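Local coordinates for cysteine synthase (Helicobacter pylori, PDB 6AHI), which uses pyridoxal 5'-phosphate to make L-cysteine from O-acetyl-L-serine and hydrogen sulfide, and also has cystathionine beta-synthase activity, at residues P231-N235 / L236-G240; L276-A279 / Q280-E284. All coordinates share one frame; numbering follows the deposited sequence.

Contact 1: P231-N235 / L236-G240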
loop_
_atom_site.group_PDB
_atom_site.type_symbol
_atom_site.label_atom_id
_atom_site.label_comp_id
_atom_site.label_asym_id
_atom_site.label_seq_id
_atom_site.Cartn_x
_atom_site.Cartn_y
_atom_site.Cartn_z
ATOM N N PRO A 231 -26.067 5.607 15.311
ATOM C CA PRO A 231 -26.516 5.205 16.644
ATOM C C PRO A 231 -25.383 5.041 17.679
ATOM O O PRO A 231 -25.608 4.509 18.757
ATOM C CB PRO A 231 -27.210 3.865 16.324
ATOM C CG PRO A 231 -26.358 3.272 15.231
ATOM C CD PRO A 231 -26.003 4.469 14.376
ATOM N N PHE A 232 -24.176 5.512 17.377
ATOM C CA PHE A 232 -23.006 5.179 18.240
ATOM C C PHE A 232 -22.620 6.329 19.168
ATOM O O PHE A 232 -21.739 6.150 19.984
ATOM C CB PHE A 232 -21.785 4.777 17.409
ATOM C CG PHE A 232 -21.998 3.538 16.582
ATOM C CD1 PHE A 232 -22.493 2.377 17.157
ATOM C CD2 PHE A 232 -21.732 3.539 15.219
ATOM C CE1 PHE A 232 -22.699 1.240 16.388
ATOM C CE2 PHE A 232 -21.936 2.401 14.449
ATOM C CZ PHE A 232 -22.417 1.250 15.038
ATOM N N PHE A 233 -23.312 7.468 19.060
ATOM C CA PHE A 233 -22.869 8.714 19.647
ATOM C C PHE A 233 -23.609 9.061 20.942
ATOM O O PHE A 233 -23.335 10.107 21.504
ATOM C CB PHE A 233 -23.025 9.861 18.647
ATOM C CG PHE A 233 -22.159 9.771 17.417
ATOM C CD1 PHE A 233 -21.149 8.830 17.308
ATOM C CD2 PHE A 233 -22.367 10.637 16.354
ATOM C CE1 PHE A 233 -20.370 8.753 16.163
ATOM C CE2 PHE A 233 -21.599 10.555 15.206
ATOM C CZ PHE A 233 -20.600 9.607 15.108
ATOM N N GLU A 234 -24.490 8.176 21.428
ATOM C CA GLU A 234 -25.388 8.437 22.554
ATOM C C GLU A 234 -24.649 8.948 23.805
ATOM O O GLU A 234 -25.145 9.850 24.445
ATOM C CB GLU A 234 -26.205 7.179 22.870
ATOM C CG GLU A 234 -27.134 7.336 24.066
ATOM C CD GLU A 234 -28.070 6.162 24.323
ATOM O OE1 GLU A 234 -27.745 5.018 23.899
ATOM O OE2 GLU A 234 -29.137 6.392 24.941
ATOM N N ASN A 235 -23.483 8.386 24.151
ATOM C CA ASN A 235 -22.844 8.723 25.441
ATOM C C ASN A 235 -21.486 9.380 25.210
ATOM O O ASN A 235 -20.556 9.238 26.000
ATOM C CB ASN A 235 -22.694 7.505 26.350
ATOM C CG ASN A 235 -24.026 6.945 26.805
ATOM O OD1 ASN A 235 -24.932 7.679 27.217
ATOM N ND2 ASN A 235 -24.158 5.633 26.720
ATOM N N LEU A 236 -21.388 10.132 24.116
ATOM C CA LEU A 236 -20.189 10.863 23.759
ATOM C C LEU A 236 -20.454 12.353 23.897
ATOM O O LEU A 236 -21.451 12.863 23.411
ATOM C CB LEU A 236 -19.811 10.566 22.306
ATOM C CG LEU A 236 -18.931 9.352 22.082
ATOM C CD1 LEU A 236 -18.558 9.281 20.618
ATOM C CD2 LEU A 236 -17.685 9.409 22.965
ATOM N N ASP A 237 -19.496 13.054 24.488
ATOM C CA ASP A 237 -19.556 14.481 24.580
ATOM C C ASP A 237 -18.811 15.038 23.363
ATOM O O ASP A 237 -17.607 15.165 23.420
ATOM C CB ASP A 237 -18.957 14.908 25.920
ATOM C CG ASP A 237 -19.146 16.367 26.277
ATOM O OD1 ASP A 237 -19.761 17.108 25.477
ATOM O OD2 ASP A 237 -18.679 16.743 27.375
ATOM N N ILE A 238 -19.525 15.290 22.259
ATOM C CA ILE A 238 -18.900 15.732 20.996
ATOM C C ILE A 238 -18.875 17.262 20.972
ATOM O O ILE A 238 -19.879 17.896 21.227
ATOM C CB ILE A 238 -19.628 15.134 19.763
ATOM C CG1 ILE A 238 -19.491 13.612 19.748
ATOM C CG2 ILE A 238 -19.093 15.752 18.467
ATOM C CD1 ILE A 238 -20.446 12.921 18.818
ATOM N N ASP A 239 -17.725 17.849 20.667
ATOM C CA ASP A 239 -17.570 19.298 20.737
ATOM C C ASP A 239 -18.098 19.953 19.457
ATOM O O ASP A 239 -18.591 21.076 19.491
ATOM C CB ASP A 239 -16.121 19.674 21.031
ATOM C CG ASP A 239 -15.746 19.260 22.448
ATOM O OD1 ASP A 239 -16.167 19.965 23.376
ATOM O OD2 ASP A 239 -15.139 18.178 22.623
ATOM N N GLY A 240 -18.001 19.248 18.330
ATOM C CA GLY A 240 -18.429 19.794 17.066
ATOM C C GLY A 240 -18.234 18.828 15.920
ATOM O O GLY A 240 -17.625 17.798 16.082
#
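Phe233 and Leu236 are the ends of a type I beta turn. The turn is closed by one backbone hydrogen bond, from Leu236 N to Phe233 O, at 3.3 Å. It is bent modestly, with an angle of 156° at the hydrogen. Glu234 and Asn235 form the corner, and the first bond of each side chain points away from the residues that follow.

This turn belongs to the loop that leads from strand 200-206 to strand 240-244, an outermost strand of the mixed sheet within this chain. The nearest atoms of the Phe233 side chain and Gly182 are about 4 Å apart. By similarity, Gly182 belongs to the glycine-rich loop that binds the cofactor.

The side-chain contacts across the turn are apolar. Phe233 has CG beside its backbone N (chi1 -65°), which sets the ring near the side chains of Leu236 and Ile238. The delta methyl of Ile238 makes an off-centre CH-pi contact, with CD1 4.2 Å from the centroid of the Phe233 ring. It sits nearest the root of the ring, with Ile238 CD1 3.8 Å from Phe233 CG. The Leu236 branch CD1 meets the ring more loosely, 4.2 Å from Phe233 CD1. Phe233 and Leu236 both rest on Ala186 of helix 183-195, and Ile238 rests on Phe185.

Contact 2: L276-A279 / Q280-E284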
loop_
_atom_site.group_PDB
_atom_site.type_symbol
_atom_site.label_atom_id
_atom_site.label_comp_id
_atom_site.label_asym_id
_atom_site.label_seq_id
_atom_site.Cartn_x
_atom_site.Cartn_y
_atom_site.Cartn_z
ATOM N N LEU A 276 -6.597 20.780 10.547
ATOM C CA LEU A 276 -5.919 22.061 10.371
ATOM C C LEU A 276 -6.771 23.200 10.932
ATOM O O LEU A 276 -6.267 24.077 11.622
ATOM C CB LEU A 276 -5.658 22.233 8.874
ATOM C CG LEU A 276 -4.484 23.088 8.447
ATOM C CD1 LEU A 276 -3.209 22.590 9.129
ATOM C CD2 LEU A 276 -4.351 23.048 6.921
ATOM N N LYS A 277 -8.080 23.169 10.657
ATOM C CA LYS A 277 -9.022 24.146 11.215
ATOM C C LYS A 277 -9.082 24.071 12.737
ATOM O O LYS A 277 -9.044 25.120 13.430
ATOM C CB LYS A 277 -10.406 23.959 10.586
ATOM C CG LYS A 277 -10.453 24.398 9.127
ATOM C CD LYS A 277 -11.815 24.230 8.503
ATOM C CE LYS A 277 -11.732 24.362 7.012
ATOM N NZ LYS A 277 -13.077 24.239 6.411
ATOM N N GLU A 278 -9.083 22.852 13.277
ATOM C CA GLU A 278 -9.073 22.675 14.707
ATOM C C GLU A 278 -7.744 23.208 15.298
ATOM O O GLU A 278 -7.779 23.950 16.297
ATOM C CB GLU A 278 -9.406 21.225 15.059
ATOM C CG GLU A 278 -9.260 20.878 16.540
ATOM C CD GLU A 278 -10.343 21.374 17.499
ATOM O OE1 GLU A 278 -11.146 22.238 17.108
ATOM O OE2 GLU A 278 -10.349 20.916 18.671
ATOM N N ALA A 279 -6.593 22.836 14.731
ATOM C CA ALA A 279 -5.298 23.320 15.271
ATOM C C ALA A 279 -5.265 24.858 15.272
ATOM O O ALA A 279 -4.777 25.470 16.224
ATOM C CB ALA A 279 -4.122 22.781 14.496
ATOM N N GLN A 280 -5.841 25.466 14.222
ATOM C CA GLN A 280 -5.780 26.908 14.046
ATOM C C GLN A 280 -6.640 27.631 15.084
ATOM O O GLN A 280 -6.385 28.799 15.321
ATOM C CB GLN A 280 -6.171 27.298 12.620
ATOM C CG GLN A 280 -5.024 27.085 11.640
ATOM C CD GLN A 280 -5.447 27.236 10.199
ATOM O OE1 GLN A 280 -6.623 27.383 9.895
ATOM N NE2 GLN A 280 -4.474 27.235 9.298
ATOM N N ARG A 281 -7.632 26.962 15.687
ATOM C CA ARG A 281 -8.511 27.607 16.648
ATOM C C ARG A 281 -8.045 27.324 18.084
ATOM O O ARG A 281 -8.617 27.855 18.996
ATOM C CB ARG A 281 -9.979 27.200 16.447
ATOM C CG ARG A 281 -10.349 25.788 16.900
ATOM C CD ARG A 281 -11.836 25.459 16.884
ATOM N NE ARG A 281 -12.446 25.591 15.565
ATOM C CZ ARG A 281 -12.662 24.602 14.691
ATOM N NH1 ARG A 281 -12.526 23.328 15.036
ATOM N NH2 ARG A 281 -13.024 24.901 13.458
ATOM N N LEU A 282 -7.002 26.516 18.285
ATOM C CA LEU A 282 -6.560 26.144 19.647
ATOM C C LEU A 282 -5.299 26.913 20.032
ATOM O O LEU A 282 -4.560 27.364 19.153
ATOM C CB LEU A 282 -6.309 24.638 19.678
ATOM C CG LEU A 282 -7.535 23.740 19.559
ATOM C CD1 LEU A 282 -7.095 22.290 19.444
ATOM C CD2 LEU A 282 -8.476 23.910 20.743
ATOM N N PRO A 283 -4.992 27.053 21.348
ATOM C CA PRO A 283 -3.792 27.772 21.800
ATOM C C PRO A 283 -2.497 27.170 21.236
ATOM O O PRO A 283 -2.453 25.976 20.956
ATOM C CB PRO A 283 -3.769 27.555 23.328
ATOM C CG PRO A 283 -5.218 27.244 23.687
ATOM C CD PRO A 283 -5.794 26.547 22.477
ATOM N N GLU A 284 -1.436 27.969 21.135
ATOM C CA GLU A 284 -0.133 27.455 20.804
ATOM C C GLU A 284 0.178 26.293 21.750
ATOM O O GLU A 284 -0.177 26.352 22.914
ATOM C CB GLU A 284 0.934 28.552 20.962
ATOM C CG GLU A 284 0.792 29.613 19.885
ATOM C CD GLU A 284 1.771 30.770 19.945
ATOM O OE1 GLU A 284 2.481 30.906 20.966
ATOM O OE2 GLU A 284 1.799 31.534 18.973
HETATM O O HOH W 1 -2.922 25.034 18.074
#
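From Leu276 to Leu282 the backbone hydrogen bonds shorten from four-residue to three-residue spacing. This is the weakly bonded last turn of the helix that runs through 266-281. Gln280 N still bonds Leu276 O at 3.0 Å, as in an alpha helix. Arg281 N has Glu278 O at 3.1 Å and a weak bond to Lys277 O. Leu282 N bonds Ala279 O at 3.2 Å. The tightening is 3-10 in character.

Glu278 and Arg281 form a salt bridge between side chains three residues apart on the helix. Glu278 CG is anti to the backbone N (chi1 173°), and the chain then bends at chi2. Arg281 NH1 meets Glu278 OE1 at 2.7 Å, on the lone pair facing away from OE2. The two side chains cross at about a right angle, and their flat groups lie 58° apart. The guanidinium lies with one face over Lys277 O.

The other carboxylate oxygen, Glu278 OE2, makes a salt bridge to Arg200 of strand 200-206 and a hydrogen bond to Ser174 of strand 174-178. Glu278 thus has an arginine at each oxygen, which would be expected to stabilise its negative charge. Arg281 NH2 has a salt bridge to Glu242. These bonds tie the helix end to the mixed sheet.

Leu282 turns back toward the helix. Its CD1 methyl packs beside the same carboxylate, 3.6 Å from Glu278 OE2. Leu282 CG lies 3.3 Å from Glu278 O. One water is hydrogen-bonded to two carbonyl oxygens here, Ala279 O at 2.7 Å and Leu282 O at 3.0 Å.

In the fold
Contact 1 comes first along the chain, in the loop just before strand 240-244. Contact 2 follows helix 246-260 and lies near the end of helix 266-281, before strand 287-292. Their centres are 21 Å apart, and the nearest atoms are about 6 Å apart without touching. Both flank the mixed sheet and meet strand 200-206. Arg200 is common ground: Asp239 touches it in contact 1, and Glu278 bonds it in contact 2. Contact 1 lies near the glycine loop that probably binds the cofactor; contact 2 lies away from the annotated sites. No residue of the other subunit touches either contact.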